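Local coordinates for protein S-adenosylmethionine:tRNA ribosyltransferase-isomerase (Thermotoga maritima, PDB 1VKY) that probably transfers and isomerises the ribose moiety of S-adenosylmethionine onto the modified base of preQ1-tRNA, giving epoxyqueuosine in the queuosine pathway, at residues R39-H44 / Q48-R53; M324-E329 / D342-L347; I90-I95 / T117-D122; G101-L106 / R148-K153; R244-T249 / R265-I270. All coordinates share one frame; numbering follows the deposited sequence.

Contact 1: residues R39-H44 / Q48-R53; sequences RLMVLH and QRIEHR
His-44 reaches diagonally across a beta hairpin of strands 39-44 and 49-54 to Glu-51. The strands run antiparallel, and Leu-40 with Arg-53 and Val-42 with Glu-51 form hydrogen-bonded pairs. His-44 has the most surface buried here. Its NE2 donates to Glu-51 OE1 at 2.8 Å, nearly in the ring plane, and the carboxylate uses its anti lone pair. The same oxygen also bonds Tyr-61 OH, so two groups grip it. The Glu-51 chain runs extended beyond CG (chi2 -179°), which carries the carboxylate across to the ring. The aliphatic part of Arg-49 lies alongside His-44, with CB 3.9 Å from His-44 CD2. Were His-44 replaced by an alanine, Glu-51 OE1 would probably keep Tyr-61 OH but lose its partner on strand 39-44, and the Arg-49 chain would lose the ring beside it. Arg-53 covers the other end of this face. Its CB rests 3.5 Å from Leu-40 O, while its guanidinium turns away to Glu-57 and Glu-60. On the opposite face Met-41 CG meets Ile-50 CG2 at 3.8 Å. Met-41 CE reaches the edge of the His-52 ring, 3.6 Å from CE1. A water accepts from Arg-39 NE and donates to Arg-53 O at 2.8 Å.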
# COMPACT_ATOMS: atom_id res chain seq x y z
N ARG B 39 -14.26 -2.58 8.55
CA ARG B 39 -14.81 -3.39 9.64
C ARG B 39 -14.01 -3.13 10.91
O ARG B 39 -12.86 -2.72 10.84
CB ARG B 39 -14.79 -4.87 9.29
CG ARG B 39 -15.59 -5.13 8.06
CD ARG B 39 -15.67 -6.58 7.66
NE ARG B 39 -16.58 -7.25 8.55
CZ ARG B 39 -17.00 -8.49 8.40
NH1 ARG B 39 -16.60 -9.23 7.38
NH2 ARG B 39 -17.85 -8.98 9.31
N LEU B 40 -14.68 -3.27 12.06
CA LEU B 40 -14.06 -3.14 13.38
C LEU B 40 -14.55 -4.30 14.20
O LEU B 40 -15.73 -4.34 14.55
CB LEU B 40 -14.48 -1.82 14.07
CG LEU B 40 -14.00 -1.53 15.51
CD1 LEU B 40 -12.49 -1.34 15.54
CD2 LEU B 40 -14.67 -0.34 16.15
N MET B 41 -13.65 -5.23 14.53
CA MET B 41 -13.94 -6.27 15.50
C MET B 41 -13.62 -5.72 16.89
O MET B 41 -12.55 -5.21 17.12
CB MET B 41 -13.08 -7.52 15.25
CG MET B 41 -13.50 -8.70 16.11
SD MET B 41 -12.63 -10.23 15.74
CE MET B 41 -13.19 -10.63 14.10
N VAL B 42 -14.56 -5.88 17.82
CA VAL B 42 -14.39 -5.42 19.18
C VAL B 42 -14.28 -6.61 20.12
O VAL B 42 -15.19 -7.45 20.17
CB VAL B 42 -15.55 -4.51 19.61
CG1 VAL B 42 -15.32 -3.96 20.99
CG2 VAL B 42 -15.72 -3.33 18.62
N LEU B 43 -13.21 -6.62 20.90
CA LEU B 43 -12.90 -7.62 21.89
C LEU B 43 -13.01 -7.03 23.31
O LEU B 43 -12.37 -6.05 23.63
CB LEU B 43 -11.47 -8.14 21.67
CG LEU B 43 -11.32 -9.30 20.66
CD1 LEU B 43 -11.85 -8.99 19.35
CD2 LEU B 43 -9.89 -9.68 20.57
N HIS B 44 -13.85 -7.67 24.13
CA HIS B 44 -14.06 -7.26 25.51
C HIS B 44 -13.36 -8.29 26.38
O HIS B 44 -13.84 -9.41 26.56
CB HIS B 44 -15.56 -7.23 25.82
CG HIS B 44 -16.36 -6.28 24.98
ND1 HIS B 44 -16.65 -5.00 25.38
CD2 HIS B 44 -16.95 -6.44 23.77
CE1 HIS B 44 -17.38 -4.40 24.46
NE2 HIS B 44 -17.59 -5.26 23.48
N GLN B 48 -15.06 -11.60 27.66
CA GLN B 48 -14.75 -12.45 26.49
C GLN B 48 -15.74 -12.30 25.34
O GLN B 48 -15.83 -13.14 24.44
CB GLN B 48 -14.60 -13.92 26.88
CG GLN B 48 -13.56 -14.16 27.97
CD GLN B 48 -12.17 -14.28 27.39
OE1 GLN B 48 -11.82 -15.31 26.83
NE2 GLN B 48 -11.38 -13.24 27.51
N ARG B 49 -16.45 -11.19 25.33
CA ARG B 49 -17.38 -10.91 24.27
C ARG B 49 -16.65 -10.37 23.03
O ARG B 49 -15.74 -9.53 23.12
CB ARG B 49 -18.40 -9.91 24.74
CG ARG B 49 -19.47 -9.64 23.72
CD ARG B 49 -20.40 -8.47 24.12
NE ARG B 49 -21.41 -8.34 23.08
CZ ARG B 49 -22.15 -7.27 22.84
NH1 ARG B 49 -22.06 -6.18 23.60
NH2 ARG B 49 -23.01 -7.31 21.84
N ILE B 50 -17.05 -10.89 21.87
CA ILE B 50 -16.56 -10.40 20.58
C ILE B 50 -17.74 -9.83 19.78
O ILE B 50 -18.81 -10.46 19.68
CB ILE B 50 -15.86 -11.55 19.78
CG1 ILE B 50 -14.71 -12.15 20.60
CG2 ILE B 50 -15.30 -11.05 18.47
CD1 ILE B 50 -14.00 -13.30 19.87
N GLU B 51 -17.54 -8.64 19.21
CA GLU B 51 -18.55 -8.03 18.33
C GLU B 51 -17.98 -7.65 16.99
O GLU B 51 -16.78 -7.39 16.83
CB GLU B 51 -19.11 -6.75 18.92
CG GLU B 51 -19.68 -6.82 20.31
CD GLU B 51 -20.21 -5.47 20.71
OE1 GLU B 51 -19.56 -4.74 21.49
OE2 GLU B 51 -21.25 -5.13 20.17
N HIS B 52 -18.89 -7.58 16.02
CA HIS B 52 -18.50 -7.27 14.64
C HIS B 52 -19.20 -5.99 14.19
O HIS B 52 -20.40 -5.99 13.98
CB HIS B 52 -18.90 -8.46 13.77
CG HIS B 52 -18.27 -9.73 14.23
ND1 HIS B 52 -16.96 -10.05 13.97
CD2 HIS B 52 -18.75 -10.71 15.03
CE1 HIS B 52 -16.67 -11.20 14.55
NE2 HIS B 52 -17.74 -11.62 15.20
N ARG B 53 -18.43 -4.91 14.06
CA ARG B 53 -18.94 -3.55 13.87
C ARG B 53 -18.24 -2.93 12.66
O ARG B 53 -17.53 -3.64 11.93
CB ARG B 53 -18.72 -2.71 15.14
CG ARG B 53 -19.41 -3.34 16.36
CD ARG B 53 -20.99 -3.25 16.29
NE ARG B 53 -21.22 -2.26 17.27
CZ ARG B 53 -21.85 -1.15 17.14
NH1 ARG B 53 -22.56 -0.83 16.09
NH2 ARG B 53 -21.85 -0.39 18.18
O HOH W 1 -17.28 -6.38 11.45

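Contact 2: residues M324-E329 / D342-L347; sequences MEAYRE and DAMLIL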
# COMPACT_ATOMS: atom_id res chain seq x y z
N MET B 324 -6.45 -15.45 19.46
CA MET B 324 -6.42 -16.49 18.40
C MET B 324 -7.83 -16.93 17.98
O MET B 324 -8.06 -17.14 16.83
CB MET B 324 -5.54 -17.68 18.81
CG MET B 324 -4.07 -17.25 19.04
SD MET B 324 -3.17 -16.46 17.62
CE MET B 324 -4.09 -15.13 16.94
N GLU B 325 -8.75 -17.03 18.93
CA GLU B 325 -10.18 -17.27 18.64
C GLU B 325 -10.73 -16.12 17.77
O GLU B 325 -11.36 -16.34 16.73
CB GLU B 325 -10.92 -17.41 19.99
CG GLU B 325 -12.43 -17.32 19.98
CD GLU B 325 -13.07 -17.63 21.35
OE1 GLU B 325 -12.65 -17.04 22.40
N ALA B 326 -10.43 -14.88 18.13
CA ALA B 326 -10.87 -13.71 17.36
C ALA B 326 -10.33 -13.73 15.92
O ALA B 326 -11.03 -13.37 14.96
CB ALA B 326 -10.43 -12.42 18.06
N TYR B 327 -9.07 -14.08 15.76
CA TYR B 327 -8.48 -14.15 14.42
C TYR B 327 -9.08 -15.29 13.57
O TYR B 327 -9.27 -15.15 12.36
CB TYR B 327 -6.96 -14.33 14.49
CG TYR B 327 -6.23 -13.03 14.54
CD1 TYR B 327 -6.42 -12.14 15.60
CD2 TYR B 327 -5.32 -12.68 13.54
CE1 TYR B 327 -5.69 -10.93 15.64
CE2 TYR B 327 -4.62 -11.47 13.57
CZ TYR B 327 -4.80 -10.60 14.63
OH TYR B 327 -4.09 -9.42 14.67
N ARG B 328 -9.40 -16.41 14.21
CA ARG B 328 -10.08 -17.48 13.46
C ARG B 328 -11.46 -17.02 12.99
O ARG B 328 -11.86 -17.29 11.85
CB ARG B 328 -10.16 -18.73 14.31
CG ARG B 328 -8.85 -19.53 14.33
CD ARG B 328 -9.02 -20.95 14.89
NE ARG B 328 -9.38 -20.89 16.30
CZ ARG B 328 -8.53 -20.73 17.31
NH1 ARG B 328 -7.22 -20.64 17.10
NH2 ARG B 328 -9.01 -20.67 18.54
N GLU B 329 -12.20 -16.30 13.85
CA GLU B 329 -13.48 -15.69 13.46
C GLU B 329 -13.35 -14.64 12.36
O GLU B 329 -14.22 -14.54 11.47
CB GLU B 329 -14.21 -15.04 14.66
CG GLU B 329 -15.30 -15.87 15.32
CD GLU B 329 -16.42 -16.36 14.37
OE1 GLU B 329 -16.45 -17.57 14.05
OE2 GLU B 329 -17.29 -15.57 13.94
N ASP B 342 -8.88 -4.24 7.82
CA ASP B 342 -9.84 -3.84 8.82
C ASP B 342 -9.12 -3.59 10.17
O ASP B 342 -7.88 -3.69 10.26
CB ASP B 342 -10.91 -4.93 8.95
CG ASP B 342 -11.75 -5.04 7.71
OD1 ASP B 342 -12.13 -3.99 7.17
OD2 ASP B 342 -12.07 -6.13 7.22
N ALA B 343 -9.90 -3.25 11.18
CA ALA B 343 -9.37 -2.93 12.52
C ALA B 343 -10.00 -3.78 13.64
O ALA B 343 -11.07 -4.35 13.50
CB ALA B 343 -9.60 -1.50 12.82
N MET B 344 -9.27 -3.80 14.77
CA MET B 344 -9.69 -4.43 16.03
C MET B 344 -9.57 -3.39 17.15
O MET B 344 -8.56 -2.65 17.21
CB MET B 344 -8.75 -5.60 16.31
CG MET B 344 -8.98 -6.32 17.59
SD MET B 344 -7.84 -7.70 17.76
CE MET B 344 -8.69 -9.00 16.79
N LEU B 345 -10.60 -3.31 17.99
CA LEU B 345 -10.61 -2.57 19.27
C LEU B 345 -10.65 -3.60 20.39
O LEU B 345 -11.57 -4.44 20.46
CB LEU B 345 -11.85 -1.69 19.41
CG LEU B 345 -12.11 -0.97 20.74
CD1 LEU B 345 -10.96 -0.05 21.13
CD2 LEU B 345 -13.44 -0.20 20.72
N ILE B 346 -9.63 -3.55 21.24
CA ILE B 346 -9.55 -4.39 22.40
C ILE B 346 -9.75 -3.52 23.61
O ILE B 346 -8.96 -2.62 23.84
CB ILE B 346 -8.23 -5.11 22.49
CG1 ILE B 346 -7.96 -5.88 21.19
CG2 ILE B 346 -8.27 -6.08 23.70
CD1 ILE B 346 -6.57 -5.98 20.85
N LEU B 347 -10.83 -3.81 24.35
CA LEU B 347 -11.19 -3.10 25.61
C LEU B 347 -10.88 -3.95 26.86
O LEU B 347 -10.48 -3.41 27.91
CB LEU B 347 -12.68 -2.82 25.62
CG LEU B 347 -13.16 -1.87 24.53
CD1 LEU B 347 -14.63 -1.90 24.44
CD2 LEU B 347 -12.65 -0.46 24.81
OXT LEU B 347 -11.00 -5.19 26.87
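Met-344 pushes its terminal methyl against Ala-326 and Tyr-327 of helix 320-332. CE lies 4.0 Å from Ala-326 CB and 3.7 Å from Tyr-327 CE1. The approach to the ring is oblique, and the two side chains cross at about a right angle. The Met-344 chain leaves the strand extended, with CG opposite the backbone N (chi1 177°) and chi2 at 178°. It then bends at chi3, and this brings the methyl against both the alanine and the tyrosine. The contact is small and apolar, and all three residues are buried. The polar end of Tyr-327 is satisfied outside it: OH bonds the backbone N of His-304. The tyrosine ring also meets Tyr-20 edge-to-face, and Phe-303 touches both Tyr-327 and Met-344. Helix 320-332 thus packs on one face of the mixed sheet. Strand 343-346 lies there between strands 39-44 and 298-302. Ala-326 also touches Met-41 and Leu-43 on strand 39-44, while helix 309-318 meets Tyr-327 through Leu-311 and Ile-346 through Val-314 and Phe-317.

Contact 3: residues I90-I95 / T117-D122; sequences IEILLI and TELVID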
# COMPACT_ATOMS: atom_id res chain seq x y z
N ILE B 90 31.00 16.15 16.75
CA ILE B 90 29.68 15.86 17.34
C ILE B 90 28.56 15.71 16.31
O ILE B 90 28.46 16.48 15.36
CB ILE B 90 29.37 16.98 18.33
CG1 ILE B 90 30.49 17.02 19.37
CG2 ILE B 90 28.02 16.78 18.97
CD1 ILE B 90 30.41 18.13 20.32
N GLU B 91 27.73 14.69 16.49
CA GLU B 91 26.60 14.48 15.61
C GLU B 91 25.37 15.20 16.18
O GLU B 91 25.14 15.20 17.39
CB GLU B 91 26.32 12.99 15.45
CG GLU B 91 25.18 12.66 14.50
CD GLU B 91 24.74 11.22 14.59
OE1 GLU B 91 25.04 10.55 15.62
OE2 GLU B 91 24.08 10.73 13.65
N ILE B 92 24.61 15.82 15.29
CA ILE B 92 23.41 16.56 15.66
C ILE B 92 22.26 16.03 14.82
O ILE B 92 22.35 16.03 13.58
CB ILE B 92 23.59 18.07 15.37
CG1 ILE B 92 24.77 18.64 16.14
CG2 ILE B 92 22.31 18.83 15.68
CD1 ILE B 92 25.27 19.97 15.59
N LEU B 93 21.20 15.58 15.48
CA LEU B 93 19.96 15.15 14.81
C LEU B 93 18.82 16.07 15.23
O LEU B 93 18.52 16.15 16.41
CB LEU B 93 19.60 13.72 15.24
CG LEU B 93 20.66 12.67 15.01
CD1 LEU B 93 20.27 11.39 15.71
CD2 LEU B 93 20.80 12.43 13.50
N LEU B 94 18.16 16.69 14.25
CA LEU B 94 17.04 17.57 14.49
C LEU B 94 15.80 16.76 14.83
O LEU B 94 15.47 15.82 14.11
CB LEU B 94 16.78 18.46 13.27
CG LEU B 94 17.46 19.83 13.21
CD1 LEU B 94 18.96 19.76 13.32
CD2 LEU B 94 17.04 20.57 11.94
N ILE B 95 15.15 17.12 15.93
CA ILE B 95 14.01 16.37 16.49
C ILE B 95 12.78 17.27 16.46
O ILE B 95 11.75 16.90 15.93
CB ILE B 95 14.33 15.92 17.97
CG1 ILE B 95 15.51 14.93 18.02
CG2 ILE B 95 13.12 15.39 18.67
CD1 ILE B 95 15.38 13.68 17.17
N THR B 117 27.66 26.13 24.88
CA THR B 117 28.56 25.40 24.00
C THR B 117 28.33 25.87 22.57
O THR B 117 27.19 25.91 22.11
CB THR B 117 28.33 23.87 24.12
OG1 THR B 117 28.65 23.43 25.44
CG2 THR B 117 29.28 23.08 23.24
N GLU B 118 29.42 26.23 21.87
CA GLU B 118 29.34 26.62 20.45
C GLU B 118 29.78 25.45 19.58
O GLU B 118 30.69 24.71 19.95
CB GLU B 118 30.19 27.86 20.17
CG GLU B 118 30.19 28.31 18.71
CD GLU B 118 28.82 28.75 18.24
N LEU B 119 29.13 25.29 18.43
CA LEU B 119 29.38 24.18 17.51
C LEU B 119 29.48 24.72 16.09
O LEU B 119 28.63 25.48 15.65
CB LEU B 119 28.25 23.15 17.60
CG LEU B 119 27.91 22.63 19.00
CD1 LEU B 119 26.61 21.84 19.01
CD2 LEU B 119 29.03 21.76 19.56
N VAL B 120 30.54 24.34 15.37
CA VAL B 120 30.69 24.79 14.00
C VAL B 120 30.42 23.60 13.08
O VAL B 120 30.95 22.52 13.30
CB VAL B 120 32.09 25.40 13.76
CG1 VAL B 120 32.21 25.91 12.34
CG2 VAL B 120 32.37 26.53 14.77
N ILE B 121 29.58 23.82 12.07
CA ILE B 121 29.33 22.84 11.01
C ILE B 121 30.15 23.22 9.77
O ILE B 121 31.05 22.48 9.37
CB ILE B 121 27.84 22.76 10.67
CG1 ILE B 121 27.02 22.25 11.88
CG2 ILE B 121 27.60 21.87 9.45
CD1 ILE B 121 26.52 23.35 12.79
N ASP B 122 29.82 24.38 9.18
CA ASP B 122 30.54 25.00 8.05
C ASP B 122 31.09 26.35 8.48
O ASP B 122 30.84 26.82 9.59
CB ASP B 122 29.59 25.35 6.89
CG ASP B 122 29.30 24.22 6.00
OD1 ASP B 122 29.97 23.18 6.10
OD2 ASP B 122 28.39 24.29 5.15
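The backbones of Ile-90 and Leu-119 stay well apart, with their CA atoms 8.3 Å from each other, so strands 89-97 and 118-120 meet through side chains alone. Leu-119 carries the contact from its strand. It points toward 90-95 and divides its two methyls between two isoleucines. CD2 meets Ile-90 CD1 at 4.0 Å, and the two side chains cross at about a right angle. CD1 meets Ile-92 CD1 at 4.1 Å, at a more slanting angle. Ile-90 and Ile-92 are two residues apart on one strand and therefore project from the same face. In both, CG1 stands opposite the carbonyl carbon (chi1 -58° and -59°), and the extended chi2 holds CD1 out at the tip, where Leu-119 receives it. These are methyl-to-methyl contacts between buried groups. The neighbours are largely apolar too: Ile-90 also touches Val-107 and Val-113, and Ile-92 touches Ala-82 and Cys-105. Past Leu-119 the chain turns a corner at Ile-121. The backbone O of Leu-119 is held by Ser-126 OG. In the six-stranded antiparallel sheet, strand 118-120 is an outermost strand and 89-97 lies next to the other one, 79-83. Three strands separate the pair in sheet order, yet their side chains touch. This is consistent with a strongly curved antiparallel sheet closing round an apolar interior, as in small beta-barrel domains.

Contact 4: residues G101-L106 / R148-K153; sequences GIWKCL and RLIFEK
Asp-147 OD1 takes two hydrogen bonds beside this contact, from the backbone N of Gly-101 and from Trp-103 NE1. It stands just before the segment 148-153, so it ties the start of strand 102-108 to the helix and helps to set the turn of the indole. The rest of the contact is apolar. Trp-103 presents CZ2 and CH2 of its six-membered ring to Phe-151. CZ2 lies 3.8 Å from Phe-151 CZ, and Trp-103 CH2 is in the plane of the phenyl ring, at its edge. The six-membered ring of Trp-103 and the Phe-151 ring meet obliquely, planes at 77° and centroids 5.9 Å apart. Ile-150 approaches the pyrrole part obliquely, with CD1 4.3 Å from Trp-103 NE1. The same methyl sits 4.2 Å from Gly-101 CA. Gly-101 has a positive phi (72°), a backbone shape that favours glycine. The extended chi2 of Ile-150 (162°) carries CD1 out to both neighbours. A leucine at Trp-103 would be likely to leave Asp-147 OD1 with one donor fewer and open a gap against Phe-151. Helix 147-153 follows strand 138-143 and lies against the antiparallel sheet. Strand 102-108 runs in that sheet between 89-97 and 138-143. Leu-94 of strand 89-97 touches Trp-103, Ile-150 and Phe-151, while Phe-142 of strand 138-143 touches Ile-150.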
# COMPACT_ATOMS: atom_id res chain seq x y z
N GLY B 101 15.12 28.19 13.03
CA GLY B 101 16.51 28.17 13.48
C GLY B 101 16.78 27.83 14.94
O GLY B 101 17.91 27.95 15.38
N ILE B 102 15.75 27.41 15.70
CA ILE B 102 15.90 26.90 17.07
C ILE B 102 15.20 25.53 17.15
O ILE B 102 13.96 25.40 16.99
CB ILE B 102 15.34 27.91 18.16
CG1 ILE B 102 15.96 29.29 17.99
CG2 ILE B 102 15.63 27.38 19.57
CD1 ILE B 102 15.52 30.30 19.03
N TRP B 103 16.01 24.50 17.39
CA TRP B 103 15.58 23.11 17.38
C TRP B 103 16.03 22.34 18.60
O TRP B 103 17.16 22.50 19.07
CB TRP B 103 16.21 22.43 16.15
CG TRP B 103 15.64 22.87 14.86
CD1 TRP B 103 15.88 24.06 14.21
CD2 TRP B 103 14.73 22.15 14.06
NE1 TRP B 103 15.17 24.10 13.04
CE2 TRP B 103 14.44 22.95 12.92
CE3 TRP B 103 14.12 20.90 14.17
CZ2 TRP B 103 13.59 22.53 11.91
CZ3 TRP B 103 13.28 20.48 13.16
CH2 TRP B 103 13.02 21.30 12.05
N LYS B 104 15.15 21.46 19.10
CA LYS B 104 15.54 20.42 20.02
C LYS B 104 16.21 19.37 19.19
O LYS B 104 15.65 18.92 18.19
CB LYS B 104 14.33 19.78 20.71
CG LYS B 104 13.71 20.66 21.74
CD LYS B 104 12.38 20.11 22.23
CE LYS B 104 12.51 18.78 22.92
NZ LYS B 104 12.96 18.97 24.30
N CYS B 105 17.39 18.97 19.62
CA CYS B 105 18.26 18.08 18.87
C CYS B 105 18.78 16.97 19.74
O CYS B 105 18.95 17.13 20.95
CB CYS B 105 19.47 18.86 18.32
SG CYS B 105 19.01 20.16 17.15
N LEU B 106 19.09 15.86 19.10
CA LEU B 106 19.81 14.78 19.73
C LEU B 106 21.27 15.02 19.38
O LEU B 106 21.60 15.12 18.20
CB LEU B 106 19.30 13.43 19.18
CG LEU B 106 19.00 12.38 20.21
CD1 LEU B 106 20.33 11.85 20.73
CD2 LEU B 106 18.14 12.93 21.33
N ARG B 148 16.23 26.44 5.98
CA ARG B 148 16.56 25.96 4.63
C ARG B 148 18.05 25.68 4.52
O ARG B 148 18.47 24.63 4.04
CB ARG B 148 16.09 26.97 3.59
CG ARG B 148 14.59 26.93 3.36
N LEU B 149 18.85 26.60 5.04
CA LEU B 149 20.28 26.38 5.12
C LEU B 149 20.61 25.12 5.93
O LEU B 149 21.39 24.27 5.51
CB LEU B 149 20.97 27.58 5.74
CG LEU B 149 22.49 27.47 5.91
CD1 LEU B 149 23.16 27.15 4.57
CD2 LEU B 149 23.06 28.75 6.50
N ILE B 150 19.99 25.01 7.10
CA ILE B 150 20.22 23.86 7.98
C ILE B 150 19.90 22.55 7.23
O ILE B 150 20.66 21.58 7.29
CB ILE B 150 19.36 23.98 9.27
CG1 ILE B 150 19.83 25.15 10.15
CG2 ILE B 150 19.43 22.68 10.04
CD1 ILE B 150 18.77 25.57 11.16
N PHE B 151 18.78 22.51 6.55
CA PHE B 151 18.39 21.29 5.86
C PHE B 151 19.38 21.00 4.72
O PHE B 151 19.80 19.85 4.53
CB PHE B 151 16.98 21.41 5.30
CG PHE B 151 15.89 21.55 6.34
CD1 PHE B 151 14.66 22.07 5.97
CD2 PHE B 151 16.08 21.18 7.65
CE1 PHE B 151 13.65 22.21 6.89
CE2 PHE B 151 15.06 21.32 8.58
CZ PHE B 151 13.85 21.83 8.19
N GLU B 152 19.76 22.06 3.99
CA GLU B 152 20.75 21.95 2.92
C GLU B 152 22.03 21.32 3.45
O GLU B 152 22.49 20.32 2.92
CB GLU B 152 21.06 23.32 2.30
CG GLU B 152 19.91 23.92 1.51
N LYS B 153 22.58 21.91 4.50
CA LYS B 153 23.77 21.36 5.17
C LYS B 153 23.60 19.90 5.66
O LYS B 153 24.61 19.24 5.91
CB LYS B 153 24.18 22.25 6.36
CG LYS B 153 25.29 23.26 6.11
CD LYS B 153 25.07 24.16 4.91

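Contact 5: residues R244-T249 / R265-I270; sequences RKLRET and RTLETI
Between 244-249 and 265-270 the contact is apolar, and Leu-246 supplies the whole of the first segment's share. Leu-246 CD1 meets Leu-267 CD2 at 3.9 Å, and its CD2 lies 4.1 Å from the same methyl. One Leu-267 methyl therefore faces both branches of Leu-246, as the two side chains cross at a slant. Both leucines hold CG opposite the carbonyl carbon (chi1 -67° and -66°). Ile-270, one turn further along helix 261-270, adds its CD1 at 4.3 Å from Leu-246 CD1. All three residues are buried, and Leu-67 of strand 67-75 also touches Leu-246. The polar bonds stay within each helix. Thr-249 OG1 donates to Lys-245 O at 2.6 Å, and Thr-269 OG1 donates to Arg-265 O at 2.6 Å. Each of these carbonyls also accepts the backbone N of the same threonine. The N and the OG1 arrive from opposite faces of the carbonyl plane. Thr-269 OG1 is bonded to Thr-283 OG1 as well. Strand 256-259 links the two helices in the chain and runs parallel to strand 67-75 in the mixed sheet, a helix-strand-helix order consistent with a layered alpha/beta fold.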
# COMPACT_ATOMS: atom_id res chain seq x y z
N ARG B 244 1.36 15.19 30.28
CA ARG B 244 0.32 15.80 31.12
C ARG B 244 -1.03 15.16 30.93
O ARG B 244 -1.73 14.85 31.87
CB ARG B 244 0.19 17.29 30.81
CG ARG B 244 -0.72 18.00 31.80
CD ARG B 244 -1.49 19.24 31.28
NE ARG B 244 -0.88 19.84 30.10
CZ ARG B 244 -1.45 19.96 28.88
NH1 ARG B 244 -2.69 19.53 28.62
NH2 ARG B 244 -0.74 20.53 27.90
N LYS B 245 -1.42 14.94 29.67
CA LYS B 245 -2.70 14.32 29.38
C LYS B 245 -2.82 12.89 29.88
O LYS B 245 -3.88 12.45 30.31
CB LYS B 245 -2.93 14.37 27.89
CG LYS B 245 -3.18 15.78 27.43
CD LYS B 245 -3.67 15.81 26.00
CE LYS B 245 -4.40 17.12 25.76
NZ LYS B 245 -4.72 17.19 24.32
N LEU B 246 -1.73 12.13 29.82
CA LEU B 246 -1.74 10.75 30.32
C LEU B 246 -2.02 10.76 31.81
O LEU B 246 -2.80 9.95 32.34
CB LEU B 246 -0.38 10.06 30.05
CG LEU B 246 -0.00 9.79 28.61
CD1 LEU B 246 1.47 9.51 28.51
CD2 LEU B 246 -0.81 8.64 28.07
N ARG B 247 -1.34 11.67 32.51
CA ARG B 247 -1.51 11.79 33.95
C ARG B 247 -2.92 12.29 34.32
O ARG B 247 -3.57 11.74 35.20
CB ARG B 247 -0.46 12.73 34.53
CG ARG B 247 -0.60 12.85 36.05
CD ARG B 247 0.41 13.78 36.77
NE ARG B 247 0.72 15.01 36.03
CZ ARG B 247 -0.10 16.06 35.92
NH1 ARG B 247 -1.32 16.06 36.48
NH2 ARG B 247 0.32 17.11 35.21
N GLU B 248 -3.41 13.29 33.62
CA GLU B 248 -4.79 13.78 33.84
C GLU B 248 -5.89 12.75 33.56
O GLU B 248 -6.92 12.69 34.26
CB GLU B 248 -5.04 15.01 32.97
CG GLU B 248 -4.27 16.25 33.40
CD GLU B 248 -4.38 17.36 32.39
OE1 GLU B 248 -4.84 17.11 31.25
OE2 GLU B 248 -4.00 18.48 32.75
N THR B 249 -5.69 11.94 32.53
CA THR B 249 -6.66 10.91 32.17
C THR B 249 -6.75 9.84 33.27
O THR B 249 -7.83 9.46 33.71
CB THR B 249 -6.23 10.27 30.85
OG1 THR B 249 -6.18 11.28 29.84
CG2 THR B 249 -7.30 9.35 30.31
N ARG B 265 4.16 0.32 22.32
CA ARG B 265 5.56 0.09 22.70
C ARG B 265 6.16 1.33 23.29
O ARG B 265 6.89 1.25 24.27
CB ARG B 265 6.40 -0.41 21.50
CG ARG B 265 5.89 -1.71 20.85
CD ARG B 265 6.79 -2.29 19.65
NE ARG B 265 7.80 -1.30 19.31
CZ ARG B 265 7.82 -0.53 18.23
NH1 ARG B 265 6.91 -0.67 17.27
NH2 ARG B 265 8.80 0.38 18.11
N THR B 266 5.82 2.50 22.76
CA THR B 266 6.34 3.75 23.34
C THR B 266 5.83 3.99 24.74
O THR B 266 6.61 4.29 25.64
CB THR B 266 5.99 4.96 22.40
OG1 THR B 266 6.82 4.86 21.22
CG2 THR B 266 6.39 6.30 23.07
N LEU B 267 4.53 3.88 24.93
CA LEU B 267 3.95 4.10 26.24
C LEU B 267 4.38 3.08 27.32
O LEU B 267 4.62 3.46 28.48
CB LEU B 267 2.44 4.14 26.13
CG LEU B 267 1.82 5.32 25.35
CD1 LEU B 267 0.31 5.02 25.30
CD2 LEU B 267 2.11 6.68 25.95
N GLU B 268 4.44 1.80 26.95
CA GLU B 268 4.91 0.78 27.91
C GLU B 268 6.40 0.86 28.22
O GLU B 268 6.86 0.50 29.32
CB GLU B 268 4.50 -0.62 27.44
CG GLU B 268 2.99 -0.83 27.44
CD GLU B 268 2.33 -0.60 28.80
OE1 GLU B 268 2.87 -1.09 29.82
OE2 GLU B 268 1.26 0.05 28.87
N THR B 269 7.18 1.40 27.30
CA THR B 269 8.56 1.75 27.56
C THR B 269 8.68 2.88 28.60
O THR B 269 9.42 2.75 29.61
CB THR B 269 9.22 2.15 26.23
OG1 THR B 269 9.26 1.03 25.35
CG2 THR B 269 10.66 2.60 26.45
N ILE B 270 7.97 3.99 28.41
CA ILE B 270 8.10 5.10 29.38
C ILE B 270 7.47 4.79 30.73
O ILE B 270 7.88 5.36 31.75
CB ILE B 270 7.57 6.49 28.85
CG1 ILE B 270 6.04 6.49 28.75
CG2 ILE B 270 8.23 6.83 27.56
CD1 ILE B 270 5.45 7.82 28.61

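Contacts 1 and 2 are neighbours, with centres about 7 Å apart. Strands 39-44 and 343-346 lie side by side in the nine-stranded mixed sheet, so the early hairpin and the C-terminal strand build one end of it. Contacts 3 and 4 form a second pair, with centres about 9 Å apart, in the six-stranded antiparallel sheet. Their segments alternate along the chain. The two pairs lie on opposite sides of the chain's centre, 43 to 50 Å apart between centres. Contact 5 is nearest that centre, and its own centre is about 24 to 30 Å from the centres of the others. Chain order is 1, then 3 and 4, then 5, then 2. The antiparallel sheet is thus an insertion between parts of the mixed sheet.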